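Local atomic coordinates of uncharacterized protein (Saccharomonospora viridis, PDB entry 3RMQ), a protein that binds a zinc ion through one histidine and three cysteines, belongs to the zf-HC3 zinc-finger family and is otherwise of unknown function. Residues Leu49-Gly52 with Leu53-Asp56; Leu70-Met74 with Arg75-Asp79; Ser87-Leu90 with Ile91-Ala95; Cys100-Gly103 with Glu104-Leu108. The protein carries 1 engineered substitution. All coordinates share one frame; numbering follows the deposited sequence.

Contact 1: residues Leu49-Gly52 with Leu53-Asp56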
# COMPACT_ATOMS: atom_id res chain seq x y z
N LEU A 49 13.42 -4.16 10.10
CA LEU A 49 12.99 -4.95 11.29
C LEU A 49 13.03 -4.14 12.60
O LEU A 49 12.90 -4.71 13.69
CB LEU A 49 13.82 -6.23 11.43
CG LEU A 49 13.59 -7.35 10.38
CD1 LEU A 49 12.14 -7.71 10.19
CD2 LEU A 49 14.16 -6.99 9.07
N THR A 50 13.17 -2.82 12.51
CA THR A 50 13.00 -1.98 13.71
C THR A 50 12.00 -0.91 13.36
O THR A 50 12.33 0.00 12.64
CB THR A 50 14.34 -1.34 14.09
OG1 THR A 50 15.26 -2.39 14.38
CG2 THR A 50 14.18 -0.43 15.33
N ALA A 51 10.76 -1.00 13.88
CA ALA A 51 9.72 -0.12 13.38
C ALA A 51 10.02 1.34 13.76
O ALA A 51 9.56 2.27 13.07
CB ALA A 51 8.36 -0.54 13.91
N GLY A 52 10.82 1.56 14.81
CA GLY A 52 11.25 2.93 15.12
C GLY A 52 12.19 3.53 14.07
O GLY A 52 12.44 4.73 14.05
N LEU A 53 12.73 2.70 13.20
CA LEU A 53 13.59 3.16 12.12
C LEU A 53 12.88 3.13 10.76
O LEU A 53 13.54 3.17 9.69
CB LEU A 53 14.84 2.26 12.00
CG LEU A 53 15.71 2.04 13.24
CD1 LEU A 53 16.92 1.17 12.85
CD2 LEU A 53 16.14 3.40 13.88
N TRP A 54 11.55 3.00 10.74
CA TRP A 54 10.87 2.97 9.46
C TRP A 54 10.71 4.36 8.88
O TRP A 54 9.74 5.08 9.22
CB TRP A 54 9.47 2.39 9.62
CG TRP A 54 9.47 0.88 9.82
CD1 TRP A 54 10.54 0.00 9.82
CD2 TRP A 54 8.30 0.10 10.02
NE1 TRP A 54 10.07 -1.29 10.07
CE2 TRP A 54 8.71 -1.25 10.20
CE3 TRP A 54 6.94 0.43 10.12
CZ2 TRP A 54 7.81 -2.26 10.46
CZ3 TRP A 54 6.01 -0.62 10.38
CH2 TRP A 54 6.45 -1.92 10.53
N PHE A 55 11.64 4.76 8.02
CA PHE A 55 11.58 6.12 7.47
C PHE A 55 11.10 6.13 6.01
O PHE A 55 10.95 7.19 5.42
CB PHE A 55 12.99 6.78 7.51
CG PHE A 55 13.57 6.93 8.90
CD1 PHE A 55 12.77 6.81 10.04
CD2 PHE A 55 14.91 7.14 9.09
CE1 PHE A 55 13.32 6.92 11.34
CE2 PHE A 55 15.46 7.28 10.38
CZ PHE A 55 14.65 7.18 11.50
N ASP A 56 10.91 4.97 5.40
CA ASP A 56 10.41 4.95 4.03
C ASP A 56 9.00 5.50 3.97
O ASP A 56 8.22 5.36 4.91
CB ASP A 56 10.38 3.53 3.50
CG ASP A 56 11.81 2.99 3.21
OD1 ASP A 56 12.66 3.80 2.75
OD2 ASP A 56 12.06 1.79 3.41

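Contact 2: residues Leu70-Met74 with Arg75-Asp79. Engineered in segment 70-74: Met74 (natural residue Val).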
# COMPACT_ATOMS: atom_id res chain seq x y z
N LEU A 70 -11.34 -1.56 4.45
CA LEU A 70 -11.97 -1.20 5.72
C LEU A 70 -13.35 -0.57 5.52
O LEU A 70 -14.04 -0.26 6.48
CB LEU A 70 -11.09 -0.26 6.53
CG LEU A 70 -9.79 -0.92 7.03
CD1 LEU A 70 -8.97 0.08 7.82
CD2 LEU A 70 -10.10 -2.11 7.93
N GLY A 71 -13.74 -0.39 4.26
CA GLY A 71 -15.11 -0.01 3.93
C GLY A 71 -15.34 1.48 3.72
O GLY A 71 -16.50 1.93 3.70
N TRP A 72 -14.28 2.27 3.54
CA TRP A 72 -14.49 3.71 3.31
C TRP A 72 -15.23 3.99 2.02
O TRP A 72 -15.01 3.28 1.03
CB TRP A 72 -13.19 4.47 3.22
CG TRP A 72 -12.48 4.56 4.47
CD1 TRP A 72 -12.68 3.80 5.58
CD2 TRP A 72 -11.43 5.45 4.76
NE1 TRP A 72 -11.80 4.18 6.57
CE2 TRP A 72 -11.02 5.20 6.09
CE3 TRP A 72 -10.77 6.45 4.03
CZ2 TRP A 72 -10.00 5.91 6.71
CZ3 TRP A 72 -9.75 7.14 4.63
CH2 TRP A 72 -9.37 6.87 5.97
N PRO A 73 -16.06 5.07 2.01
CA PRO A 73 -16.67 5.51 0.76
C PRO A 73 -15.60 6.07 -0.15
O PRO A 73 -14.54 6.49 0.33
CB PRO A 73 -17.62 6.63 1.21
CG PRO A 73 -17.01 7.16 2.44
CD PRO A 73 -16.37 5.97 3.13
N MSE A 74 -15.87 6.07 -1.45
CA MSE A 74 -14.92 6.56 -2.43
C MSE A 74 -14.48 7.99 -2.17
O MSE A 74 -13.31 8.32 -2.34
CB MSE A 74 -15.48 6.44 -3.85
CG MSE A 74 -15.65 4.98 -4.30
SE MSE A 74 -13.98 3.92 -4.33
CE MSE A 74 -13.88 3.71 -6.28
N ARG A 75 -15.37 8.86 -1.72
CA ARG A 75 -14.95 10.24 -1.55
C ARG A 75 -13.88 10.40 -0.47
O ARG A 75 -12.97 11.19 -0.65
CB ARG A 75 -16.12 11.19 -1.28
CG ARG A 75 -17.23 10.59 -0.46
CD ARG A 75 -18.37 10.22 -1.38
NE ARG A 75 -18.72 8.80 -1.31
CZ ARG A 75 -18.69 7.96 -2.34
NH1 ARG A 75 -18.32 8.37 -3.55
NH2 ARG A 75 -19.05 6.70 -2.17
N GLU A 76 -13.95 9.64 0.62
CA GLU A 76 -12.92 9.72 1.65
C GLU A 76 -11.63 9.04 1.25
O GLU A 76 -10.56 9.41 1.71
CB GLU A 76 -13.38 9.06 2.94
CG GLU A 76 -14.61 9.67 3.51
CD GLU A 76 -14.97 9.02 4.81
OE1 GLU A 76 -14.47 7.90 5.09
OE2 GLU A 76 -15.75 9.62 5.57
N ILE A 77 -11.73 7.98 0.46
CA ILE A 77 -10.53 7.35 -0.08
C ILE A 77 -9.83 8.37 -1.01
O ILE A 77 -8.62 8.49 -1.04
CB ILE A 77 -10.86 6.02 -0.81
CG1 ILE A 77 -11.47 5.01 0.16
CG2 ILE A 77 -9.61 5.42 -1.40
CD1 ILE A 77 -11.92 3.71 -0.51
N SER A 78 -10.63 9.13 -1.75
CA SER A 78 -10.07 10.07 -2.69
C SER A 78 -9.24 11.12 -1.96
O SER A 78 -8.12 11.42 -2.38
CB SER A 78 -11.16 10.72 -3.52
OG SER A 78 -10.55 11.53 -4.49
N ASP A 79 -9.78 11.67 -0.86
CA ASP A 79 -9.06 12.65 -0.03
C ASP A 79 -7.72 12.12 0.45
O ASP A 79 -6.73 12.83 0.47
CB ASP A 79 -9.88 13.03 1.19
CG ASP A 79 -11.04 13.94 0.84
OD1 ASP A 79 -11.03 14.49 -0.29
OD2 ASP A 79 -11.95 14.08 1.69

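Contact 3: residues Ser87-Leu90 with Ile91-Ala95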
# COMPACT_ATOMS: atom_id res chain seq x y z
N SER A 87 2.79 7.38 -9.88
CA SER A 87 3.41 7.06 -11.16
C SER A 87 2.52 6.09 -11.92
O SER A 87 1.61 5.51 -11.34
CB SER A 87 4.75 6.42 -10.92
OG SER A 87 4.53 5.17 -10.32
N PRO A 88 2.80 5.90 -13.22
CA PRO A 88 1.98 4.94 -13.97
C PRO A 88 2.11 3.55 -13.36
O PRO A 88 1.15 2.80 -13.37
CB PRO A 88 2.58 5.00 -15.39
CG PRO A 88 3.14 6.37 -15.50
CD PRO A 88 3.66 6.71 -14.10
N ALA A 89 3.27 3.20 -12.82
CA ALA A 89 3.44 1.91 -12.21
C ALA A 89 2.47 1.76 -11.04
O ALA A 89 1.84 0.72 -10.88
CB ALA A 89 4.91 1.72 -11.71
N LEU A 90 2.38 2.80 -10.20
CA LEU A 90 1.50 2.72 -9.02
C LEU A 90 0.04 2.74 -9.37
O LEU A 90 -0.74 2.01 -8.80
CB LEU A 90 1.77 3.86 -8.05
CG LEU A 90 3.15 3.71 -7.41
CD1 LEU A 90 3.56 4.98 -6.74
CD2 LEU A 90 3.04 2.58 -6.39
N ILE A 91 -0.34 3.60 -10.31
CA ILE A 91 -1.74 3.73 -10.70
C ILE A 91 -2.21 2.44 -11.33
O ILE A 91 -3.30 1.96 -11.03
CB ILE A 91 -1.95 4.93 -11.68
CG1 ILE A 91 -1.52 6.24 -10.99
CG2 ILE A 91 -3.42 4.99 -12.14
CD1 ILE A 91 -1.46 7.48 -11.97
N THR A 92 -1.41 1.86 -12.21
CA THR A 92 -1.90 0.66 -12.87
C THR A 92 -1.89 -0.50 -11.86
O THR A 92 -2.75 -1.39 -11.92
CB THR A 92 -1.13 0.34 -14.18
OG1 THR A 92 0.24 0.09 -13.88
CG2 THR A 92 -1.24 1.53 -15.14
N ARG A 93 -0.98 -0.47 -10.89
CA ARG A 93 -1.01 -1.46 -9.81
C ARG A 93 -2.29 -1.30 -8.94
O ARG A 93 -2.93 -2.29 -8.58
CB ARG A 93 0.27 -1.34 -8.96
CG ARG A 93 0.39 -2.39 -7.87
CD ARG A 93 1.81 -2.27 -7.15
NE ARG A 93 2.90 -2.42 -8.12
CZ ARG A 93 4.01 -1.68 -8.16
NH1 ARG A 93 4.22 -0.72 -7.27
NH2 ARG A 93 4.93 -1.90 -9.10
N LEU A 94 -2.69 -0.06 -8.62
CA LEU A 94 -3.93 0.15 -7.84
C LEU A 94 -5.15 -0.33 -8.64
O LEU A 94 -6.11 -0.85 -8.06
CB LEU A 94 -4.14 1.62 -7.50
CG LEU A 94 -5.38 1.98 -6.66
CD1 LEU A 94 -5.33 1.27 -5.33
CD2 LEU A 94 -5.44 3.48 -6.44
N ALA A 95 -5.15 -0.11 -9.95
CA ALA A 95 -6.28 -0.55 -10.78
C ALA A 95 -6.45 -2.07 -10.78
O ALA A 95 -7.54 -2.58 -11.06
CB ALA A 95 -6.16 -0.03 -12.22

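Contact 4: residues Cys100-Gly103 with Glu104-Leu108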
# COMPACT_ATOMS: atom_id res chain seq x y z
N CYS A 100 -13.37 -0.86 -9.78
CA CYS A 100 -13.96 0.17 -10.63
C CYS A 100 -13.17 0.34 -11.96
O CYS A 100 -12.19 -0.37 -12.20
CB CYS A 100 -14.07 1.49 -9.86
SG CYS A 100 -12.52 2.03 -9.11
N SER A 101 -13.60 1.25 -12.84
CA SER A 101 -12.95 1.39 -14.15
C SER A 101 -11.60 2.09 -13.98
O SER A 101 -11.34 2.72 -12.95
CB SER A 101 -13.81 2.19 -15.12
OG SER A 101 -13.91 3.54 -14.71
N PHE A 102 -10.72 1.97 -14.97
CA PHE A 102 -9.40 2.57 -14.83
C PHE A 102 -9.54 4.07 -14.66
O PHE A 102 -8.82 4.69 -13.88
CB PHE A 102 -8.53 2.25 -16.03
CG PHE A 102 -7.18 2.83 -15.93
CD1 PHE A 102 -6.20 2.23 -15.14
CD2 PHE A 102 -6.86 3.98 -16.63
CE1 PHE A 102 -4.91 2.77 -15.03
CE2 PHE A 102 -5.60 4.55 -16.55
CZ PHE A 102 -4.59 3.94 -15.73
N GLY A 103 -10.48 4.67 -15.39
CA GLY A 103 -10.70 6.09 -15.29
C GLY A 103 -11.15 6.49 -13.90
O GLY A 103 -10.81 7.57 -13.40
N GLU A 104 -11.93 5.62 -13.26
CA GLU A 104 -12.39 5.89 -11.91
C GLU A 104 -11.20 5.81 -10.96
O GLU A 104 -11.10 6.63 -10.03
CB GLU A 104 -13.51 4.93 -11.51
CG GLU A 104 -14.80 5.22 -12.27
CD GLU A 104 -15.95 4.31 -11.87
OE1 GLU A 104 -15.74 3.08 -11.76
OE2 GLU A 104 -17.07 4.82 -11.68
N VAL A 105 -10.28 4.88 -11.20
CA VAL A 105 -9.07 4.82 -10.37
C VAL A 105 -8.25 6.10 -10.54
O VAL A 105 -7.81 6.70 -9.55
CB VAL A 105 -8.20 3.60 -10.70
CG1 VAL A 105 -6.84 3.72 -10.02
CG2 VAL A 105 -8.92 2.33 -10.26
N VAL A 106 -8.05 6.54 -11.77
CA VAL A 106 -7.24 7.73 -12.00
C VAL A 106 -7.87 8.95 -11.32
O VAL A 106 -7.17 9.71 -10.65
CB VAL A 106 -6.99 7.97 -13.48
CG1 VAL A 106 -6.20 9.27 -13.68
CG2 VAL A 106 -6.21 6.80 -14.08
N GLU A 107 -9.18 9.13 -11.45
CA GLU A 107 -9.87 10.24 -10.79
C GLU A 107 -9.73 10.19 -9.27
O GLU A 107 -9.46 11.20 -8.62
CB GLU A 107 -11.33 10.28 -11.24
CG GLU A 107 -11.42 10.70 -12.70
CD GLU A 107 -12.82 10.70 -13.28
OE1 GLU A 107 -13.80 10.45 -12.53
OE2 GLU A 107 -12.94 10.95 -14.51
N LEU A 108 -9.86 8.98 -8.72
CA LEU A 108 -9.71 8.76 -7.29
C LEU A 108 -8.35 9.28 -6.77
O LEU A 108 -8.28 9.96 -5.74
CB LEU A 108 -9.86 7.25 -7.02
CG LEU A 108 -9.75 6.67 -5.60
CD1 LEU A 108 -10.40 5.30 -5.56
CD2 LEU A 108 -8.30 6.60 -5.15

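Contact 1: residues Leu49-Gly52 with Leu53-Asp56
Trp54 folds back over Ala51, and its side chain can be followed outward from the backbone. Trp54 CB sits 3.5 Å from Ala51 O. With CG anti to its own carbonyl carbon (chi1 -75°), the indole swings back over the preceding turn. CG, CD2 and CE2 then pass across Ala51 CA, which stands 3.4 Å from the centroid of the five-membered ring of Trp54, only 5° off the ring normal: a CH-pi contact onto the face. CD1 approaches Thr50 O obliquely. Further out, Ala51 CB rests on the six-membered ring, 3.8 Å from Trp54 CE2. The indole NE1 is spent on Asp48 O, just before the turn, a bond that would restrain the rotation of the ring. Two backbone bonds close the turn beneath it, Leu53 N to Thr50 O at 2.8 Å and Trp54 N to Ala51 O at 3.1 Å, and beside them Thr50 CG2 meets Leu53 CG at 3.6 Å. Trp54 also touches Trp9, Gln10 and Gln11 of strand 7-12. Successive i to i+3 bonds of this kind typify a short 3-10 turn, here in the surface loop between strand 39-40 and helix 60-69 of the zinc-finger region.

Contact 2: residues Leu70-Met74 with Arg75-Asp79
Chi1 values of -70° in Trp72 and -60° in Glu76 set each CG beside its backbone N, and the extended glutamate chain beyond CG carries the carboxylate over the indole. Glu76 OE1 lies over one face of that ring, near the rim, 3.9 Å from Trp72 CG, with the carboxylate plane nearly perpendicular to the ring at 86°. The same oxygen, Glu76 OE1, comes within 3.3 Å of Pro73 CD, while the glutamate stem packs along the proline ring, Glu76 CG against Pro73 CG at 3.6 Å. At the root of the indole side chain, Trp72 CB meets Ile77 CG1 at 3.6 Å.

Arg75 bends at chi2 and chi3 and turns its guanidinium back, laying one face over the Pro73-Met74 peptide, with Arg75 NE 3.5 Å from Pro73 CB. Pro73 is the N-cap of helix 74-81; Pro73 O accepts from Ile77 N at 3.2 Å and weakly from Glu76 N. Ser78 N donates to Met74 O at 2.9 Å. Met74, an engineered residue present as selenomethionine, and Ile77 both reach Leu108, whose carbonyl takes the Ser78 hydroxyl. Pro73 offers no side-chain acceptor at the N-cap; the negative charge of Glu76 in the first turn would be expected to suit the helix dipole, whereas the Arg75 guanidinium, lying over the Pro73-Met74 peptide, would not.

Contact 3: residues Ser87-Leu90 with Ile91-Ala95
Pro88 O is approached by two groups of Thr92: the backbone N donates at 3.0 Å, and the hydroxyl OG1 stands 2.9 Å from Pro88 O. Ala89 O, 3.5 Å from Thr92 OG1, is a competing acceptor, and the choice between the two cannot be made. Thr92 OG1 is placed between its own backbone N and carbonyl carbon (chi1 63°), which turns it back toward the preceding helical turn, and CG2 comes close to Pro88 O as well.

The turn before it is opened by Ser87, the N-cap. Ser87 OG accepts from Leu90 N at 3.2 Å, and Ser87 O receives Ile91 N in a nearly straight bond of 2.9 Å, N-H...O angle 169°. The Ile91 stem closes in on that oxygen, with Ile91 CG1 3.2 Å from Ser87 O. Leu94 N continues the ladder onto Leu90 O.

Arg93 leaves the helix with CG anti to the backbone N (chi1 -176°), and a bend at chi3 returns the guanidinium toward the helix start. One face is centred over Ala89 O, and Arg93 NH1 lies 3.6 Å from Leu90 CD2, the leucine meeting the plane obliquely. Arg93 NE also has a long, weak ion pair with Glu38, and the nearest side-chain atoms of Arg93 and the zinc ligand Cys36 are about 4 Å apart.

Leu90 packs on Pro60 and Val61, and Leu94 on Ile64, while Ile91 contacts Phe102 and Val106. Helix 88-97 is thereby wedged between helix 60-69, which carries the zinc ligand Cys62, and helix 102-109.

Contact 4: residues Cys100-Gly103 with Glu104-Leu108
Glu104 and Ser101 make the tight part of this contact, gripping each other at the start of helix 102-109. Ser101 N donates to Glu104 OE1 at 3.0 Å, meeting the oxygen on its anti side and 15° out of the carboxylate plane. In return Glu104 N donates to Ser101 OG at 3.2 Å. A chi1 of 68° folds that hydroxyl in over the first turn, where Ser101 OG also crowds Glu104 CG at 3.1 Å. Cys100 CB comes within 3.0 Å of Glu104 OE1, and Cys100 SG rests on Val105 CG2 at 3.8 Å; the cysteine side chain also touches Met74 of helix 74-81.

The aromatic side is also close. Val106 CG2 lies over one face of the Phe102 ring, 3.9 Å from its centroid and 30° off the normal, a CH-pi contact, while Phe102 reaches Ile91, Thr92 and Ala95 of helix 88-97. The Gly103-Glu107 side is sparser: both residues are exposed, and beyond the backbone bond Glu107 N to Gly103 O at 3.0 Å the glutamate stem meets only Gly103 O, running close along it.

Reciprocal bonds between the serine and the glutamate three residues later are the capping box, a common N-terminal capping motif of alpha-helices, here beginning the last helix of the chain.

Overall arrangement
From the N terminus, contact 1 comes first, making a tight turn in the loop that leads to helix 60-69. Contact 2 spans the connection from that helix into helix 74-81, contact 3 opens helix 88-97, and contact 4 opens helix 102-109. All four follow in series; none nest or cross. Contact 1 is remote, its centre about 25 Å from that of contact 3 and on the opposite side of the chain's centre. Contact 4 touches both contact 2, through Ser78, Met74 and Ile77, and contact 3, through Phe102, Val105 and Val106. Contacts 2 and 3 do not touch each other, and helix 102-109 thus joins helices 74-81 and 88-97.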